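Local coordinates for protein angel homolog 2 (Homo sapiens, PDB 6RW0) that acts as a 2',3'-cyclic phosphatase of the CCR4 family of deadenylases and probably binds the 3' untranslated regions of mRNA, at residues A[154-159]-A[214-219]; A[188-193]-A[218-223]; A[231-236]-A[334-339]. All coordinates share one frame; numbering follows the deposited sequence. Where two conformers were deposited one is given.

Contact 1: residues A[154-159]-A[214-219]; sequences NPVEFF and LAEISS. With K (potassium ion), chain C.
The apolar share of this contact belongs to V156 and E216, whose side chains run alongside one another, pointing opposite ways. V156 CG2 lies 3.7 Å from E216 CG and 3.8 Å from E216 CB, so it is the aliphatic base of the glutamate that meets the valine. A bend at chi2 (75°), after a first torsion that sets CG opposite the backbone N (chi1 -172°), puts the E216 carboxylate beside N154. There E216 OE2 stands 3.3 Å from N154 CB, the two side chains roughly perpendicular. The N154 amide is engaged differently, its ND2 bonding to S152 OG and V174 O. In the α/β fold of the DNase I-like superfamily, this is where helix 203-220 lies over strand 148-157 of one β-sheet. Polar bridging is left to a water, which donates to P155 O at 2.8 Å and to E216 OE1 at 2.9 Å; Y294 OH also bonds to that carboxylate oxygen. A potassium ion adds metal coordination at the helix's C-terminal part: S219 O binds it at 2.7 Å and S219 OG at 3.0 Å. The S219 hydroxyl sits on the side of its own carbonyl, and the two oxygens chelate the ion together.

Contact 2: residues A[188-193]-A[218-223]; sequences AICVAN and SSVAHQ. With K (potassium ion), chain C.
C190 meets A221 and V220 through a small apolar cluster. Its CB lies 4.0 Å from A221 CB, the methyl group sitting alongside the cysteine, and its SG is 4.1 Å from that same A221 CB. The thiol extends anti to the backbone N (chi1 178°), which also brings C190 SG to 4.2 Å from V220 CG1. Neighbours continue this apolar layer: V174 touches C190, L176 touches V220, and C229 touches A221. C190 itself is fixed by backbone hydrogen bonds to P230 and V232. At the margin a water joins the two segments, accepting from A188 N at 3.0 Å and from Q223 NE2 at 2.7 Å. The long arm of Q223 thereby reaches the residue just before strand 189-195. Farther out, H222 ND1 pairs at 2.8 Å with a water that lies in the plane of the imidazole, at its edge. That water is also a ligand of the potassium ion held by S219, which places H222 in the metal's second shell. Strand 189-195, helix 203-220 and strand 231-236 form a β-α-β unit with its two strands parallel and adjacent, and the cysteine is where the C-terminal part of the crossover helix and the residues that follow settle on the first strand.

Contact 3: residues A[231-236]-A[334-339]; sequences IVMCGD and FSLSSV
Two strands of one curled β-sheet in the DNase I-like fold come together here without being hydrogen-bonded neighbours: 231-236 and 336-338 both pair antiparallel with strand 359-369, and F334 of the loop just before strand 336-338 adds its ring to the contact. I231 and M233, alternate residues of the first strand, both point toward the second segment, where F334 and L336 answer them. The contact is wholly apolar. I231 approaches F334 with the end of its longer branch, the side chains lying nearly perpendicular; CD1 of I231 lies 3.7 Å from CD1 and 3.8 Å from CE1 of the F334 ring. F334 has further partners: an edge-to-face pair with F228 and contact with I217 of helix 203-220, which also packs on I231 and M233. A second helix, 244-251, contributes I249, a shared neighbour of M233 and L336, so that the cluster is enclosed between sheet and helices. Beyond the contact the first strand ends at D236, whose carboxylate oxygens are bonded to N238 N and N58 ND2; in this superfamily such a GDFN sequence belongs to the active-site region. The M233 chain is extended through its first two torsions (chi1 178°) and turns only at the last (chi3 75°). The M233 and L336 side chains cross at about a right angle, with M233 CE 4.1 Å from L336 CD1.

All three contacts belong to the same curled sheet and the helices that cover it. Contacts 1 and 2 have centres about 10 Å apart and share S218 and S219 on helix 203-220, which reaches strand 148-157 in the one and strand 189-195 in the other; both include the potassium ion. Contact 3 lies about 12 Å from contact 2 and 15 Å from contact 1, centre to centre, and opens along the chain after both have closed. Probable backbone hydrogen bonds, A192 N to V232 O and A192 O to C234 N, join parallel strands 189-195 and 231-236, while S218 N lies 3.6 Å from F334 CZ. Helix 203-220 thus touches both strand 148-157 and the loop residue F334.

Contact 1: residues A[154-159]-A[214-219]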
ATOM      1  N   ASN A 154     -12.009  10.248   2.100  1.00 15.08           N
ATOM      2  CA  ASN A 154     -11.034  11.117   2.754  1.00 13.69           C
ATOM      3  C   ASN A 154      -9.719  11.047   1.999  1.00 14.72           C
ATOM      4  O   ASN A 154      -8.833  10.244   2.331  1.00 14.24           O
ATOM      5  CB  ASN A 154     -10.901  10.714   4.216  1.00 16.05           C
ATOM      6  CG  ASN A 154     -12.258  10.620   4.902  1.00 19.56           C
ATOM      7  OD1 ASN A 154     -12.783  11.617   5.370  1.00 23.32           O
ATOM      8  ND2 ASN A 154     -12.836   9.426   4.930  1.00 21.02           N
ATOM      9  N   PRO A 155      -9.556  11.871   0.970  1.00 13.45           N
ATOM     10  CA  PRO A 155      -8.292  11.885   0.228  1.00 12.79           C
ATOM     11  C   PRO A 155      -7.187  12.535   1.039  1.00 12.16           C
ATOM     12  O   PRO A 155      -7.426  13.385   1.897  1.00 14.34           O
ATOM     13  CB  PRO A 155      -8.625  12.725  -1.011  1.00 14.21           C
ATOM     14  CG  PRO A 155      -9.685  13.721  -0.510  1.00 15.83           C
ATOM     15  CD  PRO A 155     -10.517  12.875   0.457  1.00 14.52           C
ATOM     16  N   VAL A 156      -5.946  12.168   0.716  1.00 13.58           N
ATOM     17  CA  VAL A 156      -4.762  12.752   1.333  1.00 14.34           C
ATOM     18  C   VAL A 156      -3.807  13.152   0.215  1.00 13.27           C
ATOM     19  O   VAL A 156      -3.440  12.311  -0.621  1.00 15.42           O
ATOM     20  CB  VAL A 156      -4.072  11.755   2.277  1.00 16.70           C
ATOM     21  CG1 VAL A 156      -2.957  12.426   3.037  1.00 18.57           C
ATOM     22  CG2 VAL A 156      -5.069  11.129   3.249  1.00 18.05           C
ATOM     23  N   GLU A 157      -3.406  14.418   0.189  1.00 13.80           N
ATOM     24  CA  GLU A 157      -2.364  14.895  -0.719  1.00 13.31           C
ATOM     25  C   GLU A 157      -1.091  15.112   0.083  1.00 14.06           C
ATOM     26  O   GLU A 157      -1.087  15.898   1.044  1.00 16.58           O
ATOM     27  CB  GLU A 157      -2.771  16.206  -1.391  1.00 14.93           C
ATOM     28  CG  GLU A 157      -3.904  16.029  -2.374  1.00 13.96           C
ATOM     29  CD  GLU A 157      -4.341  17.303  -3.070  1.00 16.75           C
ATOM     30  OE1 GLU A 157      -3.889  18.413  -2.695  1.00 19.52           O
ATOM     31  OE2 GLU A 157      -5.158  17.177  -4.009  1.00 16.27           O
ATOM     32  N   PHE A 158      -0.009  14.430  -0.297  1.00 13.31           N
ATOM     33  CA  PHE A 158       1.240  14.625   0.425  1.00 12.45           C
ATOM     34  C   PHE A 158       1.991  15.869  -0.037  1.00 13.79           C
ATOM     35  O   PHE A 158       2.892  16.328   0.674  1.00 14.31           O
ATOM     36  CB  PHE A 158       2.148  13.392   0.325  1.00 13.93           C
ATOM     37  CG  PHE A 158       1.519  12.107   0.841  1.00 12.99           C
ATOM     38  CD1 PHE A 158       0.760  12.083   2.005  1.00 13.85           C
ATOM     39  CD2 PHE A 158       1.714  10.920   0.166  1.00 14.48           C
ATOM     40  CE1 PHE A 158       0.200  10.895   2.465  1.00 15.11           C
ATOM     41  CE2 PHE A 158       1.168   9.750   0.622  1.00 14.44           C
ATOM     42  CZ  PHE A 158       0.395   9.737   1.770  1.00 14.44           C
ATOM     43  N   PHE A 159       1.604  16.424  -1.162  1.00 14.08           N
ATOM     44  CA  PHE A 159       2.250  17.652  -1.666  1.00 13.64           C
ATOM     45  C   PHE A 159       1.741  18.852  -0.857  1.00 15.59           C
ATOM     46  O   PHE A 159       0.548  19.065  -0.840  1.00 18.72           O
ATOM     47  CB  PHE A 159       1.930  17.886  -3.140  1.00 15.10           C
ATOM     48  CG  PHE A 159       2.511  19.164  -3.672  1.00 17.79           C
ATOM     49  CD1 PHE A 159       3.868  19.316  -3.783  1.00 18.51           C
ATOM     50  CD2 PHE A 159       1.700  20.230  -3.986  1.00 23.50           C
ATOM     51  CE1 PHE A 159       4.410  20.503  -4.232  1.00 20.75           C
ATOM     52  CE2 PHE A 159       2.246  21.412  -4.447  1.00 26.37           C
ATOM     53  CZ  PHE A 159       3.600  21.548  -4.550  1.00 21.79           C
ATOM     54  N   LEU A 214      -1.199   8.246   8.404  1.00 13.34           N
ATOM     55  CA  LEU A 214      -1.582   7.796   9.740  1.00 13.82           C
ATOM     56  C   LEU A 214      -2.437   8.833  10.459  1.00 13.77           C
ATOM     57  O   LEU A 214      -3.382   8.475  11.178  1.00 15.45           O
ATOM     58  CB  LEU A 214      -0.344   7.447  10.566  1.00 13.57           C
ATOM     59  CG  LEU A 214       0.458   6.241  10.085  1.00 15.27           C
ATOM     60  CD1 LEU A 214       1.714   6.093  10.933  1.00 17.47           C
ATOM     61  CD2 LEU A 214      -0.346   4.943  10.102  1.00 17.31           C
ATOM     62  N   ALA A 215      -2.131  10.124  10.291  1.00 13.58           N
ATOM     63  CA  ALA A 215      -2.959  11.157  10.909  1.00 13.94           C
ATOM     64  C   ALA A 215      -4.371  11.149  10.338  1.00 14.18           C
ATOM     65  O   ALA A 215      -5.343  11.303  11.075  1.00 14.74           O
ATOM     66  CB  ALA A 215      -2.315  12.530  10.727  1.00 16.51           C
ATOM     67  N   GLU A 216      -4.511  10.971   9.021  1.00 13.92           N
ATOM     68  CA  GLU A 216      -5.854  10.901   8.456  1.00 14.73           C
ATOM     69  C   GLU A 216      -6.607   9.701   9.019  1.00 14.49           C
ATOM     70  O   GLU A 216      -7.783   9.810   9.389  1.00 15.01           O
ATOM     71  CB  GLU A 216      -5.794  10.844   6.931  1.00 15.54           C
ATOM     72  CG  GLU A 216      -7.159  10.962   6.288  1.00 16.65           C
ATOM     73  CD  GLU A 216      -7.710  12.365   6.316  1.00 18.31           C
ATOM     74  OE1 GLU A 216      -6.937  13.333   6.509  1.00 21.40           O
ATOM     75  OE2 GLU A 216      -8.930  12.510   6.134  1.00 24.74           O
ATOM     76  N   ILE A 217      -5.940   8.549   9.109  1.00 14.60           N
ATOM     77  CA  ILE A 217      -6.575   7.363   9.682  1.00 15.32           C
ATOM     78  C   ILE A 217      -6.996   7.617  11.120  1.00 14.91           C
ATOM     79  O   ILE A 217      -8.095   7.223  11.543  1.00 16.61           O
ATOM     80  CB  ILE A 217      -5.642   6.143   9.579  1.00 13.93           C
ATOM     81  CG1 ILE A 217      -5.389   5.803   8.116  1.00 14.89           C
ATOM     82  CG2 ILE A 217      -6.249   4.970  10.336  1.00 16.11           C
ATOM     83  CD1 ILE A 217      -4.295   4.756   7.918  1.00 15.57           C
ATOM     84  N   SER A 218      -6.135   8.267  11.898  1.00 15.62           N
ATOM     85  CA  SER A 218      -6.481   8.524  13.289  0.53 17.60           C
ATOM     86  C   SER A 218      -7.738   9.369  13.410  1.00 17.35           C
ATOM     87  O   SER A 218      -8.518   9.192  14.356  1.00 21.62           O
ATOM     88  CB  SER A 218      -5.328   9.221  13.992  0.53 18.64           C
ATOM     89  OG  SER A 218      -5.742   9.646  15.270  0.53 22.58           O
ATOM     90  N   SER A 219      -7.963  10.286  12.479  1.00 14.56           N
ATOM     91  CA  SER A 219      -9.166  11.098  12.543  1.00 15.56           C
ATOM     92  C   SER A 219     -10.386  10.336  12.041  1.00 16.81           C
ATOM     93  O   SER A 219     -11.467  10.421  12.644  1.00 19.91           O
ATOM     94  CB  SER A 219      -8.955  12.374  11.740  1.00 17.74           C
ATOM     95  OG  SER A 219     -10.047  13.239  11.946  1.00 21.76           O
TER
HETATM   96  K     K C 602     -12.067  12.635  14.034  1.00 21.23           K
HETATM   97  O   HOH W   1      -6.079  14.631   4.012  1.00 21.21           O
HETATM   98  O   HOH W   2     -14.256  11.736  15.353  1.00 31.69           O

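Contact 2: residues A[188-193]-A[218-223]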
ATOM      1  N   ALA A 188     -17.988   0.422  11.985  1.00 21.83           N
ATOM      2  CA  ALA A 188     -17.447   0.710  10.676  1.00 19.13           C
ATOM      3  C   ALA A 188     -16.049   0.117  10.541  1.00 18.81           C
ATOM      4  O   ALA A 188     -15.400  -0.245  11.526  1.00 21.81           O
ATOM      5  CB  ALA A 188     -17.348   2.222  10.482  1.00 22.93           C
ATOM      6  N   ILE A 189     -15.589   0.025   9.293  1.00 18.20           N
ATOM      7  CA  ILE A 189     -14.231  -0.389   8.961  1.00 18.99           C
ATOM      8  C   ILE A 189     -13.568   0.732   8.175  1.00 16.44           C
ATOM      9  O   ILE A 189     -14.158   1.283   7.239  1.00 18.36           O
ATOM     10  CB  ILE A 189     -14.219  -1.698   8.155  1.00 21.42           C
ATOM     11  CG1 ILE A 189     -14.874  -2.798   8.988  1.00 26.78           C
ATOM     12  CG2 ILE A 189     -12.796  -2.080   7.761  1.00 22.14           C
ATOM     13  CD1 ILE A 189     -15.068  -4.076   8.251  1.00 32.20           C
ATOM     14  N   CYS A 190     -12.345   1.065   8.555  1.00 15.43           N
ATOM     15  CA  CYS A 190     -11.577   2.109   7.907  1.00 15.31           C
ATOM     16  C   CYS A 190     -10.572   1.442   6.982  1.00 15.70           C
ATOM     17  O   CYS A 190      -9.745   0.651   7.439  1.00 16.70           O
ATOM     18  CB  CYS A 190     -10.852   2.925   8.971  1.00 15.95           C
ATOM     19  SG  CYS A 190      -9.814   4.216   8.301  1.00 17.46           S
ATOM     20  N   VAL A 191     -10.640   1.759   5.691  1.00 14.61           N
ATOM     21  CA  VAL A 191      -9.734   1.195   4.697  1.00 14.30           C
ATOM     22  C   VAL A 191      -8.876   2.318   4.140  1.00 13.40           C
ATOM     23  O   VAL A 191      -9.403   3.325   3.643  1.00 14.93           O
ATOM     24  CB  VAL A 191     -10.496   0.496   3.559  1.00 15.26           C
ATOM     25  CG1 VAL A 191      -9.525  -0.070   2.530  1.00 17.45           C
ATOM     26  CG2 VAL A 191     -11.397  -0.593   4.104  1.00 17.13           C
ATOM     27  N   ALA A 192      -7.563   2.143   4.211  1.00 13.47           N
ATOM     28  CA  ALA A 192      -6.610   3.132   3.745  1.00 13.46           C
ATOM     29  C   ALA A 192      -5.735   2.523   2.665  1.00 12.43           C
ATOM     30  O   ALA A 192      -5.478   1.316   2.660  1.00 15.88           O
ATOM     31  CB  ALA A 192      -5.745   3.628   4.893  1.00 15.43           C
ATOM     32  N   ASN A 193      -5.294   3.373   1.734  1.00 12.88           N
ATOM     33  CA  ASN A 193      -4.467   2.964   0.608  1.00 14.10           C
ATOM     34  C   ASN A 193      -3.514   4.100   0.277  1.00 13.17           C
ATOM     35  O   ASN A 193      -3.893   5.274   0.333  1.00 15.82           O
ATOM     36  CB  ASN A 193      -5.402   2.648  -0.568  1.00 14.33           C
ATOM     37  CG  ASN A 193      -4.679   2.125  -1.802  1.00 16.08           C
ATOM     38  OD1 ASN A 193      -3.545   1.668  -1.737  1.00 18.86           O
ATOM     39  ND2 ASN A 193      -5.368   2.163  -2.937  1.00 16.04           N
ATOM     40  N   SER A 218      -6.135   8.267  11.898  1.00 15.62           N
ATOM     41  CA  SER A 218      -6.481   8.524  13.289  0.53 17.60           C
ATOM     42  C   SER A 218      -7.738   9.369  13.410  1.00 17.35           C
ATOM     43  O   SER A 218      -8.518   9.192  14.356  1.00 21.62           O
ATOM     44  CB  SER A 218      -5.328   9.221  13.992  0.53 18.64           C
ATOM     45  OG  SER A 218      -5.742   9.646  15.270  0.53 22.58           O
ATOM     46  N   SER A 219      -7.963  10.286  12.479  1.00 14.56           N
ATOM     47  CA  SER A 219      -9.166  11.098  12.543  1.00 15.56           C
ATOM     48  C   SER A 219     -10.386  10.336  12.041  1.00 16.81           C
ATOM     49  O   SER A 219     -11.467  10.421  12.644  1.00 19.91           O
ATOM     50  CB  SER A 219      -8.955  12.374  11.740  1.00 17.74           C
ATOM     51  OG  SER A 219     -10.047  13.239  11.946  1.00 21.76           O
ATOM     52  N   VAL A 220     -10.240   9.599  10.941  1.00 15.20           N
ATOM     53  CA  VAL A 220     -11.388   8.934  10.331  1.00 13.89           C
ATOM     54  C   VAL A 220     -11.846   7.740  11.159  1.00 15.87           C
ATOM     55  O   VAL A 220     -13.050   7.495  11.291  1.00 17.30           O
ATOM     56  CB  VAL A 220     -11.030   8.532   8.891  1.00 15.47           C
ATOM     57  CG1 VAL A 220     -12.133   7.680   8.279  1.00 18.49           C
ATOM     58  CG2 VAL A 220     -10.757   9.759   8.047  1.00 16.90           C
ATOM     59  N   ALA A 221     -10.900   6.958  11.705  1.00 15.52           N
ATOM     60  CA  ALA A 221     -11.227   5.732  12.433  1.00 16.66           C
ATOM     61  C   ALA A 221     -11.629   5.978  13.884  1.00 16.11           C
ATOM     62  O   ALA A 221     -12.079   5.046  14.561  1.00 19.49           O
ATOM     63  CB  ALA A 221     -10.046   4.755  12.407  1.00 17.55           C
ATOM     64  N   HIS A 222     -11.491   7.197  14.377  1.00 16.96           N
ATOM     65  CA  HIS A 222     -11.889   7.502  15.743  1.00 17.91           C
ATOM     66  C   HIS A 222     -13.384   7.284  15.944  1.00 20.02           C
ATOM     67  O   HIS A 222     -14.209   7.709  15.131  1.00 22.72           O
ATOM     68  CB  HIS A 222     -11.508   8.956  16.022  1.00 18.63           C
ATOM     69  CG  HIS A 222     -11.967   9.475  17.349  1.00 20.46           C
ATOM     70  ND1 HIS A 222     -13.012  10.361  17.471  1.00 25.50           N
ATOM     71  CD2 HIS A 222     -11.495   9.266  18.599  1.00 22.72           C
ATOM     72  CE1 HIS A 222     -13.185  10.658  18.749  1.00 26.68           C
ATOM     73  NE2 HIS A 222     -12.274  10.010  19.452  1.00 24.25           N
ATOM     74  N   GLN A 223     -13.720   6.631  17.056  1.00 20.98           N
ATOM     75  CA  GLN A 223     -15.086   6.305  17.428  1.00 22.27           C
ATOM     76  C   GLN A 223     -15.516   7.104  18.651  1.00 24.10           C
ATOM     77  O   GLN A 223     -14.690   7.617  19.409  1.00 21.86           O
ATOM     78  CB  GLN A 223     -15.215   4.820  17.775  1.00 23.73           C
ATOM     79  CG  GLN A 223     -14.967   3.886  16.604  1.00 26.25           C
ATOM     80  CD  GLN A 223     -15.031   2.429  17.008  1.00 31.05           C
ATOM     81  OE1 GLN A 223     -14.460   2.017  18.020  1.00 40.27           O
ATOM     82  NE2 GLN A 223     -15.742   1.643  16.226  1.00 30.88           N
TER
HETATM   83  K     K C 602     -12.067  12.635  14.034  1.00 21.23           K
HETATM   84  O   HOH W   3     -17.543   2.316  14.271  1.00 35.38           O
HETATM   85  O   HOH W   2     -14.256  11.736  15.353  1.00 31.69           O

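Contact 3: residues A[231-236]-A[334-339]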
ATOM      1  N   ILE A 231      -9.115  -1.215  11.243  1.00 15.76           N
ATOM      2  CA  ILE A 231      -8.363  -0.577  10.168  1.00 15.94           C
ATOM      3  C   ILE A 231      -7.728  -1.650   9.299  1.00 16.86           C
ATOM      4  O   ILE A 231      -7.136  -2.606   9.809  1.00 17.26           O
ATOM      5  CB  ILE A 231      -7.256   0.328  10.740  1.00 15.80           C
ATOM      6  CG1 ILE A 231      -7.889   1.493  11.495  1.00 17.99           C
ATOM      7  CG2 ILE A 231      -6.317   0.835   9.655  1.00 17.50           C
ATOM      8  CD1 ILE A 231      -7.007   2.047  12.568  1.00 19.69           C
ATOM      9  N   VAL A 232      -7.834  -1.470   7.989  1.00 16.24           N
ATOM     10  CA  VAL A 232      -7.026  -2.192   7.016  1.00 15.11           C
ATOM     11  C   VAL A 232      -6.288  -1.136   6.209  1.00 14.72           C
ATOM     12  O   VAL A 232      -6.923  -0.269   5.599  1.00 15.67           O
ATOM     13  CB  VAL A 232      -7.878  -3.092   6.108  1.00 16.22           C
ATOM     14  CG1 VAL A 232      -6.964  -3.838   5.145  1.00 19.04           C
ATOM     15  CG2 VAL A 232      -8.682  -4.073   6.928  1.00 18.33           C
ATOM     16  N   MET A 233      -4.955  -1.181   6.243  1.00 14.57           N
ATOM     17  CA  MET A 233      -4.098  -0.198   5.585  1.00 13.91           C
ATOM     18  C   MET A 233      -3.242  -0.927   4.560  1.00 14.25           C
ATOM     19  O   MET A 233      -2.366  -1.721   4.927  1.00 15.37           O
ATOM     20  CB  MET A 233      -3.237   0.566   6.589  1.00 15.17           C
ATOM     21  CG  MET A 233      -2.301   1.572   5.930  1.00 16.79           C
ATOM     22  SD  MET A 233      -1.338   2.564   7.088  1.00 17.73           S
ATOM     23  CE  MET A 233      -0.116   1.380   7.650  1.00 18.23           C
ATOM     24  N   CYS A 234      -3.518  -0.669   3.286  1.00 15.27           N
ATOM     25  CA  CYS A 234      -2.852  -1.321   2.173  1.00 15.70           C
ATOM     26  C   CYS A 234      -1.951  -0.348   1.438  1.00 14.12           C
ATOM     27  O   CYS A 234      -2.130   0.871   1.495  1.00 16.19           O
ATOM     28  CB  CYS A 234      -3.873  -1.796   1.141  1.00 17.82           C
ATOM     29  SG  CYS A 234      -5.046  -3.004   1.745  1.00 20.94           S
ATOM     30  N   GLY A 235      -1.020  -0.894   0.685  1.00 15.56           N
ATOM     31  CA  GLY A 235      -0.391  -0.072  -0.330  1.00 17.21           C
ATOM     32  C   GLY A 235       1.002  -0.531  -0.692  1.00 13.94           C
ATOM     33  O   GLY A 235       1.512  -1.550  -0.224  1.00 14.60           O
ATOM     34  N   ASP A 236       1.611   0.283  -1.553  1.00 13.82           N
ATOM     35  CA  ASP A 236       3.006   0.167  -1.962  1.00 13.16           C
ATOM     36  C   ASP A 236       3.755   1.222  -1.162  1.00 14.05           C
ATOM     37  O   ASP A 236       3.625   2.427  -1.412  1.00 14.91           O
ATOM     38  CB  ASP A 236       3.123   0.375  -3.466  1.00 14.98           C
ATOM     39  CG  ASP A 236       4.548   0.271  -3.964  1.00 15.02           C
ATOM     40  OD1 ASP A 236       5.485   0.376  -3.148  1.00 15.49           O
ATOM     41  OD2 ASP A 236       4.742   0.108  -5.195  1.00 15.94           O
ATOM     42  N   PHE A 334      -1.845   2.979  16.923  1.00 17.96           N
ATOM     43  CA  PHE A 334      -2.537   1.808  16.408  1.00 17.50           C
ATOM     44  C   PHE A 334      -1.824   0.532  16.849  1.00 18.73           C
ATOM     45  O   PHE A 334      -0.688   0.552  17.322  1.00 21.06           O
ATOM     46  CB  PHE A 334      -2.638   1.851  14.883  1.00 18.20           C
ATOM     47  CG  PHE A 334      -3.202   3.133  14.343  1.00 17.75           C
ATOM     48  CD1 PHE A 334      -4.467   3.569  14.707  1.00 20.78           C
ATOM     49  CD2 PHE A 334      -2.468   3.902  13.465  1.00 20.07           C
ATOM     50  CE1 PHE A 334      -4.984   4.762  14.204  1.00 21.15           C
ATOM     51  CE2 PHE A 334      -2.981   5.091  12.953  1.00 21.11           C
ATOM     52  CZ  PHE A 334      -4.238   5.522  13.331  1.00 19.58           C
ATOM     53  N   SER A 335      -2.514  -0.595  16.682  1.00 19.52           N
ATOM     54  CA  SER A 335      -1.958  -1.926  16.914  1.00 19.24           C
ATOM     55  C   SER A 335      -2.137  -2.685  15.603  1.00 19.03           C
ATOM     56  O   SER A 335      -3.196  -3.273  15.350  1.00 20.87           O
ATOM     57  CB  SER A 335      -2.660  -2.605  18.067  1.00 24.01           C
ATOM     58  OG  SER A 335      -2.136  -3.903  18.276  1.00 30.56           O
ATOM     59  N   LEU A 336      -1.106  -2.652  14.761  1.00 18.29           N
ATOM     60  CA  LEU A 336      -1.185  -3.178  13.407  1.00 16.93           C
ATOM     61  C   LEU A 336      -0.299  -4.398  13.225  1.00 18.92           C
ATOM     62  O   LEU A 336       0.857  -4.415  13.660  1.00 23.47           O
ATOM     63  CB  LEU A 336      -0.729  -2.129  12.400  1.00 18.50           C
ATOM     64  CG  LEU A 336      -1.545  -0.846  12.431  1.00 18.63           C
ATOM     65  CD1 LEU A 336      -0.917   0.228  11.547  1.00 19.83           C
ATOM     66  CD2 LEU A 336      -2.973  -1.124  11.989  1.00 21.25           C
ATOM     67  N   SER A 337      -0.850  -5.404  12.557  1.00 17.41           N
ATOM     68  CA  SER A 337      -0.121  -6.581  12.127  1.00 17.90           C
ATOM     69  C   SER A 337      -0.046  -6.575  10.610  1.00 16.70           C
ATOM     70  O   SER A 337      -0.824  -5.904   9.933  1.00 17.35           O
ATOM     71  CB  SER A 337      -0.845  -7.850  12.580  1.00 20.07           C
ATOM     72  OG  SER A 337      -0.775  -8.000  13.987  1.00 23.34           O
ATOM     73  N   SER A 338       0.901  -7.339  10.082  1.00 17.53           N
ATOM     74  CA  SER A 338       1.048  -7.526   8.648  1.00 16.18           C
ATOM     75  C   SER A 338       0.427  -8.860   8.265  1.00 15.80           C
ATOM     76  O   SER A 338       0.645  -9.872   8.937  1.00 17.83           O
ATOM     77  CB  SER A 338       2.525  -7.522   8.255  1.00 17.52           C
ATOM     78  OG  SER A 338       2.704  -7.912   6.901  1.00 16.88           O
ATOM     79  N   VAL A 339      -0.330  -8.872   7.170  1.00 16.54           N
ATOM     80  CA  VAL A 339      -0.908 -10.126   6.689  1.00 17.40           C
ATOM     81  C   VAL A 339       0.185 -11.151   6.414  1.00 16.70           C
ATOM     82  O   VAL A 339       0.074 -12.321   6.799  1.00 18.11           O
ATOM     83  CB  VAL A 339      -1.787  -9.891   5.448  1.00 16.52           C
ATOM     84  CG1 VAL A 339      -2.080 -11.219   4.725  1.00 17.17           C
ATOM     85  CG2 VAL A 339      -3.073  -9.200   5.860  1.00 17.69           C
TER